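Long-range contact in EAL/GGDEF domain protein (Methylococcus capsulatus, PDB 3ICL), which is of unknown function but folds as a GGDEF domain, a module common in bacterial signalling proteins: residues F35-N40 / A145-K150. The protein carries 1 engineered substitution. Numbering follows the deposited sequence.
With SO4 (sulfate ion), chain C.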
loop_
_atom_site.group_PDB
_atom_site.type_symbol
_atom_site.label_atom_id
_atom_site.label_comp_id
_atom_site.label_asym_id
_atom_site.label_seq_id
_atom_site.Cartn_x
_atom_site.Cartn_y
_atom_site.Cartn_z
ATOM N N PHE A 35 3.414 -0.722 -2.577
ATOM C CA PHE A 35 3.748 0.557 -1.965
ATOM C C PHE A 35 2.698 1.510 -2.525
ATOM O O PHE A 35 2.716 1.837 -3.709
ATOM C CB PHE A 35 5.159 0.994 -2.386
ATOM C CG PHE A 35 5.948 1.670 -1.291
ATOM C CD1 PHE A 35 5.460 2.813 -0.658
ATOM C CD2 PHE A 35 7.198 1.179 -0.914
ATOM C CE1 PHE A 35 6.208 3.462 0.333
ATOM C CE2 PHE A 35 7.957 1.821 0.077
ATOM C CZ PHE A 35 7.462 2.963 0.699
ATOM N N LEU A 36 1.778 1.940 -1.672
ATOM C CA LEU A 36 0.689 2.810 -2.094
ATOM C C LEU A 36 0.896 4.265 -1.714
ATOM O O LEU A 36 1.357 4.582 -0.619
ATOM C CB LEU A 36 -0.620 2.287 -1.503
ATOM C CG LEU A 36 -1.942 2.968 -1.853
ATOM C CD1 LEU A 36 -3.067 1.958 -1.662
ATOM C CD2 LEU A 36 -2.157 4.191 -0.984
ATOM N N ASP A 37 0.532 5.149 -2.634
ATOM C CA ASP A 37 0.681 6.579 -2.422
ATOM C C ASP A 37 -0.670 7.252 -2.586
ATOM O O ASP A 37 -1.381 6.996 -3.562
ATOM C CB ASP A 37 1.643 7.149 -3.469
ATOM C CG ASP A 37 2.013 8.590 -3.212
ATOM O OD1 ASP A 37 1.324 9.274 -2.422
ATOM O OD2 ASP A 37 3.004 9.047 -3.819
ATOM N N VAL A 38 -1.040 8.084 -1.619
ATOM C CA VAL A 38 -2.283 8.832 -1.736
ATOM C C VAL A 38 -1.770 10.088 -2.417
ATOM O O VAL A 38 -1.299 11.026 -1.768
ATOM C CB VAL A 38 -2.900 9.161 -0.367
ATOM C CG1 VAL A 38 -4.173 9.972 -0.553
ATOM C CG2 VAL A 38 -3.222 7.870 0.372
ATOM N N ASP A 39 -1.831 10.067 -3.744
ATOM C CA ASP A 39 -1.329 11.150 -4.576
ATOM C C ASP A 39 -1.764 12.568 -4.249
ATOM O O ASP A 39 -0.936 13.477 -4.249
ATOM C CB ASP A 39 -1.641 10.869 -6.050
ATOM C CG ASP A 39 -1.018 9.574 -6.549
ATOM O OD1 ASP A 39 -0.020 9.112 -5.953
ATOM O OD2 ASP A 39 -1.524 9.023 -7.550
ATOM N N ASN A 40 -3.050 12.774 -3.974
ATOM C CA ASN A 40 -3.531 14.126 -3.700
ATOM C C ASN A 40 -3.747 14.448 -2.222
ATOM O O ASN A 40 -4.451 15.398 -1.878
ATOM C CB ASN A 40 -4.821 14.381 -4.502
ATOM C CG ASN A 40 -5.968 13.485 -4.073
ATOM O OD1 ASN A 40 -5.761 12.426 -3.476
ATOM N ND2 ASN A 40 -7.190 13.900 -4.391
ATOM N N ALA A 145 8.655 1.653 -8.488
ATOM C CA ALA A 145 7.548 1.340 -9.390
ATOM C C ALA A 145 6.379 2.279 -9.089
ATOM O O ALA A 145 5.685 2.743 -9.994
ATOM C CB ALA A 145 7.117 -0.107 -9.204
HETATM N N MSE A 146 6.174 2.559 -7.807
HETATM C CA MSE A 146 5.098 3.444 -7.375
HETATM C C MSE A 146 5.240 4.831 -8.007
HETATM O O MSE A 146 4.315 5.321 -8.654
HETATM C CB MSE A 146 5.119 3.575 -5.853
HETATM C CG MSE A 146 3.937 4.331 -5.269
HETATM SE SE MSE A 146 4.207 4.724 -3.385
HETATM C CE MSE A 146 5.305 6.319 -3.610
ATOM N N TYR A 147 6.397 5.462 -7.814
ATOM C CA TYR A 147 6.635 6.788 -8.368
ATOM C C TYR A 147 6.550 6.793 -9.888
ATOM O O TYR A 147 6.142 7.787 -10.484
ATOM C CB TYR A 147 7.993 7.330 -7.904
ATOM C CG TYR A 147 7.963 7.857 -6.484
ATOM C CD1 TYR A 147 7.129 8.919 -6.136
ATOM C CD2 TYR A 147 8.753 7.284 -5.489
ATOM C CE1 TYR A 147 7.078 9.399 -4.831
ATOM C CE2 TYR A 147 8.711 7.755 -4.179
ATOM C CZ TYR A 147 7.869 8.813 -3.859
ATOM O OH TYR A 147 7.807 9.273 -2.567
ATOM N N HIS A 148 6.933 5.689 -10.519
ATOM C CA HIS A 148 6.846 5.598 -11.972
ATOM C C HIS A 148 5.373 5.665 -12.356
ATOM O O HIS A 148 4.984 6.397 -13.270
ATOM C CB HIS A 148 7.456 4.283 -12.469
ATOM C CG HIS A 148 8.947 4.323 -12.613
ATOM N ND1 HIS A 148 9.714 3.184 -12.731
ATOM C CD2 HIS A 148 9.809 5.365 -12.685
ATOM C CE1 HIS A 148 10.985 3.522 -12.868
ATOM N NE2 HIS A 148 11.069 4.840 -12.843
ATOM N N ALA A 149 4.558 4.897 -11.642
ATOM C CA ALA A 149 3.124 4.868 -11.886
ATOM C C ALA A 149 2.553 6.272 -11.711
ATOM O O ALA A 149 1.868 6.787 -12.589
ATOM C CB ALA A 149 2.448 3.898 -10.915
ATOM N N LYS A 150 2.858 6.887 -10.575
ATOM C CA LYS A 150 2.379 8.229 -10.262
ATOM C C LYS A 150 2.729 9.242 -11.349
ATOM O O LYS A 150 1.978 10.184 -11.597
ATOM C CB LYS A 150 2.967 8.696 -8.928
ATOM C CG LYS A 150 2.408 10.022 -8.437
ATOM C CD LYS A 150 3.075 10.460 -7.143
ATOM C CE LYS A 150 2.554 11.807 -6.690
ATOM N NZ LYS A 150 3.390 12.387 -5.601
HETATM S S SO4 C . 5.194 12.142 -2.368
HETATM O O1 SO4 C . 6.047 11.087 -1.786
HETATM O O2 SO4 C . 4.664 12.991 -1.282
HETATM O O3 SO4 C . 5.995 12.964 -3.295
HETATM O O4 SO4 C . 4.067 11.525 -3.098
#
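Sulfate oxygen O4 is wedged between K150 and D37 where helix 135-152 passes strand 32-38. K150 NZ donates a hydrogen bond to SO4 O4 at 2.7 Å, while D37 OD2 lies 2.8 Å from that same O4. The direct D37 OD2 to K150 NZ salt bridge is long, 3.8 Å. On another corner of the ion, Y147 OH gives a 2.6 Å hydrogen bond to SO4 O1, which lies at the edge of the tyrosine ring, in its plane. K81, from neighbouring strand 81-86, also bonds the sulfate, probably a guest from the crystallisation liquor.

K150 reaches the ion with a fully extended chain, its methylenes sliding past D39 in the opposite direction; K150 CD sits 3.6 Å from D39 OD1. The other oxygen of D39 is held by S122.

Deeper in, selenomethionine M146 is packed between helix and strand. Its SE lies 3.5 Å from D37 CB. It also approaches the F35 ring obliquely, 3.6 Å from F35 CD1, a Met-aromatic contact. A bend at chi3 (82°) then sets CE over the centre of the Y147 ring, 3.5 Å above its plane, and also beside D37.

Strand 35-38 and helix 145-150 run at 38° to each other. This is the helix-on-sheet layer of the GGDEF fold, strand order 2-3-1-4-5. The sulfate sits next to the hairpin of strands 73-77 and 81-86, which carries the signature sequence as GGDKF, with D80 and K81, a place consistent with the active-site region of GGDEF domains.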